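Local coordinates for scarecrow-like protein 3 (PDB 6KPB) that probably acts as a transcription factor in plant development, binding zinc finger proteins of the IDD family such as JACKDAW/IDD10 through its GRAS domain, at residues P113-Y116 with K117-A121; Y55-H58 with L59-C63; D376-E379 with T380-R384. All coordinates share one frame; numbering follows the deposited sequence.

Interaction 1: P113-Y116 with K117-A121; sequences PGLY and KALNA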
loop_
_atom_site.group_PDB
_atom_site.type_symbol
_atom_site.label_atom_id
_atom_site.label_comp_id
_atom_site.label_asym_id
_atom_site.label_seq_id
_atom_site.Cartn_x
_atom_site.Cartn_y
_atom_site.Cartn_z
ATOM N N PRO A 113 -5.731 5.690 -20.809
ATOM C CA PRO A 113 -6.612 5.780 -19.630
ATOM C C PRO A 113 -7.276 4.465 -19.266
ATOM O O PRO A 113 -7.477 4.192 -18.076
ATOM C CB PRO A 113 -7.639 6.843 -20.047
ATOM C CG PRO A 113 -6.957 7.639 -21.117
ATOM C CD PRO A 113 -6.107 6.649 -21.859
ATOM N N GLY A 114 -7.624 3.641 -20.255
ATOM C CA GLY A 114 -8.206 2.344 -19.947
ATOM C C GLY A 114 -7.260 1.462 -19.156
ATOM O O GLY A 114 -7.646 0.852 -18.156
ATOM N N LEU A 115 -6.000 1.391 -19.590
ATOM C CA LEU A 115 -5.005 0.617 -18.856
ATOM C C LEU A 115 -4.726 1.231 -17.490
ATOM O O LEU A 115 -4.582 0.509 -16.497
ATOM C CB LEU A 115 -3.718 0.514 -19.675
ATOM C CG LEU A 115 -2.474 -0.005 -18.950
ATOM C CD1 LEU A 115 -2.722 -1.383 -18.354
ATOM C CD2 LEU A 115 -1.277 -0.033 -19.890
ATOM N N TYR A 116 -4.651 2.562 -17.419
ATOM C CA TYR A 116 -4.358 3.223 -16.150
ATOM C C TYR A 116 -5.463 2.975 -15.129
ATOM O O TYR A 116 -5.191 2.628 -13.974
ATOM C CB TYR A 116 -4.151 4.721 -16.377
ATOM C CG TYR A 116 -3.932 5.511 -15.106
ATOM C CD1 TYR A 116 -2.676 5.587 -14.519
ATOM C CD2 TYR A 116 -4.984 6.181 -14.492
ATOM C CE1 TYR A 116 -2.473 6.308 -13.356
ATOM C CE2 TYR A 116 -4.790 6.902 -13.330
ATOM C CZ TYR A 116 -3.534 6.963 -12.767
ATOM O OH TYR A 116 -3.340 7.682 -11.611
ATOM N N LYS A 117 -6.700 3.139 -15.527
ATOM C CA LYS A 117 -7.814 2.909 -14.612
ATOM C C LYS A 117 -7.899 1.447 -14.200
ATOM O O LYS A 117 -8.089 1.136 -13.018
ATOM C CB LYS A 117 -9.131 3.347 -15.254
ATOM C CG LYS A 117 -9.251 4.832 -15.533
ATOM C CD LYS A 117 -10.542 5.117 -16.281
ATOM C CE LYS A 117 -10.486 6.451 -17.001
ATOM N NZ LYS A 117 -11.727 6.692 -17.786
ATOM N N ALA A 118 -7.789 0.547 -15.175
ATOM C CA ALA A 118 -7.874 -0.876 -14.867
ATOM C C ALA A 118 -6.821 -1.300 -13.849
ATOM O O ALA A 118 -7.073 -2.199 -13.039
ATOM C CB ALA A 118 -7.741 -1.695 -16.148
ATOM N N LEU A 119 -5.647 -0.662 -13.862
ATOM C CA LEU A 119 -4.616 -0.964 -12.874
ATOM C C LEU A 119 -5.046 -0.610 -11.457
ATOM O O LEU A 119 -4.394 -1.042 -10.497
ATOM C CB LEU A 119 -3.319 -0.222 -13.216
ATOM C CG LEU A 119 -2.117 -1.024 -13.723
ATOM C CD1 LEU A 119 -2.390 -1.585 -15.101
ATOM C CD2 LEU A 119 -0.864 -0.161 -13.740
ATOM N N ASN A 120 -6.118 0.169 -11.302
ATOM C CA ASN A 120 -6.644 0.513 -9.987
ATOM C C ASN A 120 -8.140 0.232 -9.884
ATOM O O ASN A 120 -8.822 0.848 -9.058
ATOM C CB ASN A 120 -6.359 1.981 -9.661
ATOM C CG ASN A 120 -4.881 2.311 -9.704
ATOM O OD1 ASN A 120 -4.450 3.188 -10.453
ATOM N ND2 ASN A 120 -4.094 1.608 -8.898
ATOM N N ALA A 121 -8.662 -0.683 -10.708
ATOM C CA ALA A 121 -10.087 -1.003 -10.664
ATOM C C ALA A 121 -10.505 -1.463 -9.274
ATOM O O ALA A 121 -11.603 -1.140 -8.806
ATOM C CB ALA A 121 -10.417 -2.075 -11.703
#

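Interaction 2: Y55-H58 with L59-C63; sequences YLIH and LLLTC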
loop_
_atom_site.group_PDB
_atom_site.type_symbol
_atom_site.label_atom_id
_atom_site.label_comp_id
_atom_site.label_asym_id
_atom_site.label_seq_id
_atom_site.Cartn_x
_atom_site.Cartn_y
_atom_site.Cartn_z
ATOM N N TYR A 55 25.062 9.427 -16.606
ATOM C CA TYR A 55 24.262 8.642 -17.539
ATOM C C TYR A 55 22.800 8.597 -17.115
ATOM O O TYR A 55 21.906 8.566 -17.968
ATOM C CB TYR A 55 24.836 7.229 -17.652
ATOM C CG TYR A 55 24.230 6.391 -18.755
ATOM C CD1 TYR A 55 23.994 6.930 -20.013
ATOM C CD2 TYR A 55 23.892 5.063 -18.537
ATOM C CE1 TYR A 55 23.440 6.166 -21.026
ATOM C CE2 TYR A 55 23.340 4.291 -19.541
ATOM C CZ TYR A 55 23.115 4.847 -20.782
ATOM O OH TYR A 55 22.563 4.079 -21.783
ATOM N N LEU A 56 22.539 8.602 -15.805
ATOM C CA LEU A 56 21.163 8.645 -15.321
ATOM C C LEU A 56 20.470 9.935 -15.740
ATOM O O LEU A 56 19.281 9.928 -16.077
ATOM C CB LEU A 56 21.136 8.493 -13.800
ATOM C CG LEU A 56 21.358 7.088 -13.239
ATOM C CD1 LEU A 56 21.646 7.136 -11.745
ATOM C CD2 LEU A 56 20.148 6.218 -13.524
ATOM N N ILE A 57 21.199 11.055 -15.718
ATOM C CA ILE A 57 20.622 12.335 -16.122
ATOM C C ILE A 57 20.236 12.299 -17.594
ATOM O O ILE A 57 19.123 12.681 -17.975
ATOM C CB ILE A 57 21.604 13.484 -15.835
ATOM C CG1 ILE A 57 22.242 13.317 -14.457
ATOM C CG2 ILE A 57 20.899 14.828 -15.940
ATOM C CD1 ILE A 57 23.238 14.398 -14.124
ATOM N N HIS A 58 21.161 11.844 -18.443
ATOM C CA HIS A 58 20.877 11.716 -19.869
ATOM C C HIS A 58 19.642 10.854 -20.112
ATOM O O HIS A 58 18.771 11.219 -20.909
ATOM C CB HIS A 58 22.097 11.141 -20.589
ATOM C CG HIS A 58 21.928 11.020 -22.072
ATOM N ND1 HIS A 58 21.863 12.115 -22.907
ATOM C CD2 HIS A 58 21.816 9.932 -22.870
ATOM C CE1 HIS A 58 21.714 11.706 -24.154
ATOM N NE2 HIS A 58 21.682 10.386 -24.160
ATOM N N LEU A 59 19.539 9.717 -19.421
ATOM C CA LEU A 59 18.362 8.864 -19.567
ATOM C C LEU A 59 17.083 9.613 -19.215
ATOM O O LEU A 59 16.066 9.480 -19.906
ATOM C CB LEU A 59 18.505 7.617 -18.694
ATOM C CG LEU A 59 19.082 6.329 -19.287
ATOM C CD1 LEU A 59 19.969 5.622 -18.283
ATOM C CD2 LEU A 59 17.959 5.408 -19.744
ATOM N N LEU A 60 17.114 10.412 -18.144
ATOM C CA LEU A 60 15.912 11.126 -17.726
ATOM C C LEU A 60 15.460 12.110 -18.797
ATOM O O LEU A 60 14.284 12.132 -19.179
ATOM C CB LEU A 60 16.160 11.846 -16.400
ATOM C CG LEU A 60 16.310 10.950 -15.168
ATOM C CD1 LEU A 60 16.691 11.759 -13.936
ATOM C CD2 LEU A 60 15.031 10.162 -14.918
ATOM N N LEU A 61 16.384 12.932 -19.299
ATOM C CA LEU A 61 16.034 13.875 -20.355
ATOM C C LEU A 61 15.653 13.149 -21.639
ATOM O O LEU A 61 14.693 13.536 -22.318
ATOM C CB LEU A 61 17.192 14.840 -20.610
ATOM C CG LEU A 61 17.327 16.062 -19.698
ATOM C CD1 LEU A 61 17.902 15.689 -18.342
ATOM C CD2 LEU A 61 18.182 17.120 -20.376
ATOM N N THR A 62 16.388 12.089 -21.984
ATOM C CA THR A 62 16.083 11.331 -23.195
ATOM C C THR A 62 14.699 10.705 -23.113
ATOM O O THR A 62 13.871 10.877 -24.014
ATOM C CB THR A 62 17.141 10.252 -23.424
ATOM O OG1 THR A 62 18.445 10.799 -23.194
ATOM C CG2 THR A 62 17.060 9.729 -24.851
ATOM N N CYS A 63 14.430 9.972 -22.028
ATOM C CA CYS A 63 13.120 9.358 -21.844
ATOM C C CYS A 63 12.008 10.394 -21.918
ATOM O O CYS A 63 10.987 10.173 -22.578
ATOM C CB CYS A 63 13.071 8.619 -20.508
ATOM S SG CYS A 63 11.443 7.968 -20.078
#

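Interaction 3: D376-E379 with T380-R384; sequences DCLE and TKVPR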
loop_
_atom_site.group_PDB
_atom_site.type_symbol
_atom_site.label_atom_id
_atom_site.label_comp_id
_atom_site.label_asym_id
_atom_site.label_seq_id
_atom_site.Cartn_x
_atom_site.Cartn_y
_atom_site.Cartn_z
ATOM N N ASP A 376 20.515 16.212 -1.456
ATOM C CA ASP A 376 21.922 16.349 -1.098
ATOM C C ASP A 376 22.090 16.563 0.403
ATOM O O ASP A 376 23.035 16.038 1.004
ATOM C CB ASP A 376 22.554 17.499 -1.884
ATOM C CG ASP A 376 24.056 17.349 -2.039
ATOM O OD1 ASP A 376 24.727 16.942 -1.069
ATOM O OD2 ASP A 376 24.568 17.645 -3.140
ATOM N N CYS A 377 21.185 17.329 1.023
ATOM C CA CYS A 377 21.237 17.523 2.470
ATOM C C CYS A 377 21.233 16.186 3.198
ATOM O O CYS A 377 22.094 15.920 4.044
ATOM C CB CYS A 377 20.054 18.374 2.941
ATOM S SG CYS A 377 19.588 19.742 1.868
ATOM N N LEU A 378 20.264 15.328 2.872
ATOM C CA LEU A 378 20.151 14.039 3.545
ATOM C C LEU A 378 21.394 13.189 3.331
ATOM O O LEU A 378 21.816 12.454 4.231
ATOM C CB LEU A 378 18.905 13.304 3.055
ATOM C CG LEU A 378 17.580 13.947 3.460
ATOM C CD1 LEU A 378 16.416 13.311 2.722
ATOM C CD2 LEU A 378 17.387 13.834 4.962
ATOM N N GLU A 379 22.003 13.281 2.145
ATOM C CA GLU A 379 23.186 12.475 1.861
ATOM C C GLU A 379 24.367 12.893 2.728
ATOM O O GLU A 379 25.129 12.043 3.200
ATOM C CB GLU A 379 23.544 12.573 0.378
ATOM C CG GLU A 379 24.809 11.824 -0.018
ATOM C CD GLU A 379 24.700 10.323 0.190
ATOM O OE1 GLU A 379 25.749 9.670 0.377
ATOM O OE2 GLU A 379 23.569 9.794 0.165
ATOM N N THR A 380 24.530 14.197 2.960
ATOM C CA THR A 380 25.650 14.678 3.759
ATOM C C THR A 380 25.417 14.553 5.258
ATOM O O THR A 380 26.340 14.830 6.031
ATOM C CB THR A 380 25.953 16.143 3.427
ATOM O OG1 THR A 380 24.907 16.979 3.937
ATOM C CG2 THR A 380 26.067 16.340 1.925
ATOM N N LYS A 381 24.225 14.143 5.689
ATOM C CA LYS A 381 23.889 14.208 7.106
ATOM C C LYS A 381 23.389 12.881 7.664
ATOM O O LYS A 381 23.646 12.561 8.829
ATOM C CB LYS A 381 22.836 15.294 7.341
ATOM C CG LYS A 381 23.284 16.691 6.942
ATOM C CD LYS A 381 22.132 17.682 7.027
ATOM C CE LYS A 381 22.563 19.073 6.585
ATOM N NZ LYS A 381 23.566 19.669 7.510
ATOM N N VAL A 382 22.674 12.106 6.853
ATOM C CA VAL A 382 21.965 10.924 7.340
ATOM C C VAL A 382 22.458 9.685 6.598
ATOM O O VAL A 382 22.651 9.737 5.374
ATOM C CB VAL A 382 20.444 11.103 7.186
ATOM C CG1 VAL A 382 19.693 10.042 7.962
ATOM C CG2 VAL A 382 20.025 12.490 7.650
ATOM N N PRO A 383 22.681 8.562 7.285
ATOM C CA PRO A 383 23.196 7.367 6.602
ATOM C C PRO A 383 22.244 6.848 5.535
ATOM O O PRO A 383 21.026 7.029 5.609
ATOM C CB PRO A 383 23.356 6.353 7.741
ATOM C CG PRO A 383 23.512 7.182 8.964
ATOM C CD PRO A 383 22.655 8.391 8.747
ATOM N N ARG A 384 22.826 6.175 4.536
ATOM C CA ARG A 384 22.043 5.645 3.423
ATOM C C ARG A 384 21.023 4.611 3.882
ATOM O O ARG A 384 19.993 4.424 3.224
ATOM C CB ARG A 384 22.973 5.029 2.376
ATOM C CG ARG A 384 23.999 5.987 1.791
ATOM C CD ARG A 384 23.703 6.284 0.331
ATOM N NE ARG A 384 24.710 7.153 -0.269
ATOM C CZ ARG A 384 25.726 6.725 -1.012
ATOM N NH1 ARG A 384 25.875 5.429 -1.256
ATOM N NH2 ARG A 384 26.592 7.593 -1.516
#

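Interaction 1: P113-Y116 with K117-A121
K117 starts one helical turn after P113 and sends its amide N-H back to P113 O, at 2.9 Å and nearly straight, 168° at the hydrogen. Its side chain leaves with CG next to the backbone N (chi1 -65°), and the extended chain beyond CG carries the methylenes back past the P113 carbonyl, with CE alongside proline CB at 4.2 Å. The ammonium at the end belongs to the dimer: K117 NZ makes a salt bridge with E80 of the second subunit. With an alanine here, E80 of that subunit would probably be left without its charged mate and P113 would lose its aliphatic neighbour.

A118 repeats the helical bond, its N 3.0 Å from G114 O, and its methyl CB rests 3.2 Å from that same oxygen. The next link is less straight: L119 N reaches L115 O at 3.1 Å with 147° at the hydrogen, and has only a weak second bond to Y116 O. L115 and L119 run alongside each other in the same direction; L115 CD1 to L119 CD1 is 3.3 Å, short for two methyls, which makes the packing tight and the exact placement of the L119 branch uncertain. By N120 the chain is leaving the helix; its N bonds to K117 O at 2.8 Å. A type I beta turn from A118 to A121 completes the change of course.

This short helix follows helix 92-109, on which L115 and L119 both lean at L109 while Y116 lies against N106 and L109. The second subunit packs on it too: its N76 accepts from L115 N in the first turn, its S83 meets K117, and its T101 and A105 meet A118 and L119. The helix is therefore part of the homodimer interface.

Interaction 2: Y55-H58 with L59-C63
The Y55 ring has a methyl of L59 over one face: CD1 stands 3.8 Å above the plane, displaced toward the rim on the CE2 side, in a CH-pi contact. Its CG is anti to the backbone N (chi1 -171°), which folds the ring along the helix toward the residue one turn on. The H58 imidazole likewise has a neighbour on one face, but a polar one: T62 OG1 sits above the centre of the ring, 3.3 Å from its plane. With chi1 at -178°, H58 swings the same way, toward T62 one turn on.

On the other side of H58 and T62 from Y55, I57 and L61 run alongside each other, and CG2 of the isoleucine meets CD1 of the leucine at 3.9 Å. Beneath all of this lie regular alpha-helical bonds. L61 N reaches I57 O at 3.1 Å with 171° at the hydrogen, and L59 N and T62 N bond in the same way to Y55 O and H58 O. The T62 hydroxyl also turns back on H58 O; as modelled, OG1 is only 2.3 Å from that oxygen, too close to be taken literally, so the detail of this bond is doubtful.

The side chains are shared among several helices of the bundle. Y55 and L59 touch Q81 of helix 72-85, L56 and L60 meet A97 and F100 of helix 92-109, and L60 and L61 lean on L368 and L365 of helix 360-381. I57 also packs on an apolar side chain of the bound peptide.

Chemically, this part of the helix is divided: the leucines and I57 supply apolar contacts to several partners at once, while at H58 and T62 polar groups gather, H58 being exposed, though the exact position of the T62 hydroxyl remains uncertain.

Interaction 3: D376-E379 with T380-R384
E379 and R384 join in a salt bridge across the end of helix 360-381. The arginine comes side-on, using NE and NH2. Its NE lies 2.8 Å from E379 OE1 and 2.9 Å from E379 OE2, both met on the syn side. R384 NH2 reaches E379 OE1 from above the carboxylate plane, at 2.9 Å. The carboxylate and guanidinium are not coplanar but turned 42° against each other. A bend at chi2 of E379 (63°) brings its carboxylate round to meet an arginine that follows the helix, and E379 OE2 has a second cationic partner in R389 of helix 387-406.

The carbonyls of the last turn hold the chain in place behind this pair. L378 O takes both V382 N, at 2.8 Å, and K381 N, the two arriving from the same face of its plane. T380 sets OG1 between its backbone N and carbonyl carbon (chi1 71°), from where it bonds to C377 O at 3.0 Å. The L378 and V382 side chains run alongside each other and both touch M142 of helix 129-142.

Farther out, T380 CG2 approaches D376 OD1 at 3.3 Å, while D376 OD2 is hydrogen-bonded to a polar side chain of the bound peptide. K381 instead directs its NZ to the carbonyls of G452 and D454.

One carboxylate thus answers two arginines, an arrangement likely to favour its charged form; it links the weakly bonded last turn of the helix to the chain just beyond it and to the next helix.

Overall arrangement
From the N terminus, interaction 2 comes first, in the middle of helix 49-69, then interaction 1 in helix 113-118, and last interaction 3 at the end of helix 360-381. Each is local to consecutive residues, so none closes a long loop, and the three follow in series without nesting or crossing. Helix 92-109 connects the first two, whose centres lie about 27 Å apart: it packs on both. Helix 360-381 comes back to lie against 55-63, although its end at interaction 3 is about 23 Å away between centres. Interaction 1 faces the second subunit, whereas interactions 2 and 3 both touch the bound peptide. W469 of strand 464-469 joins interaction 3 to the mixed sheet.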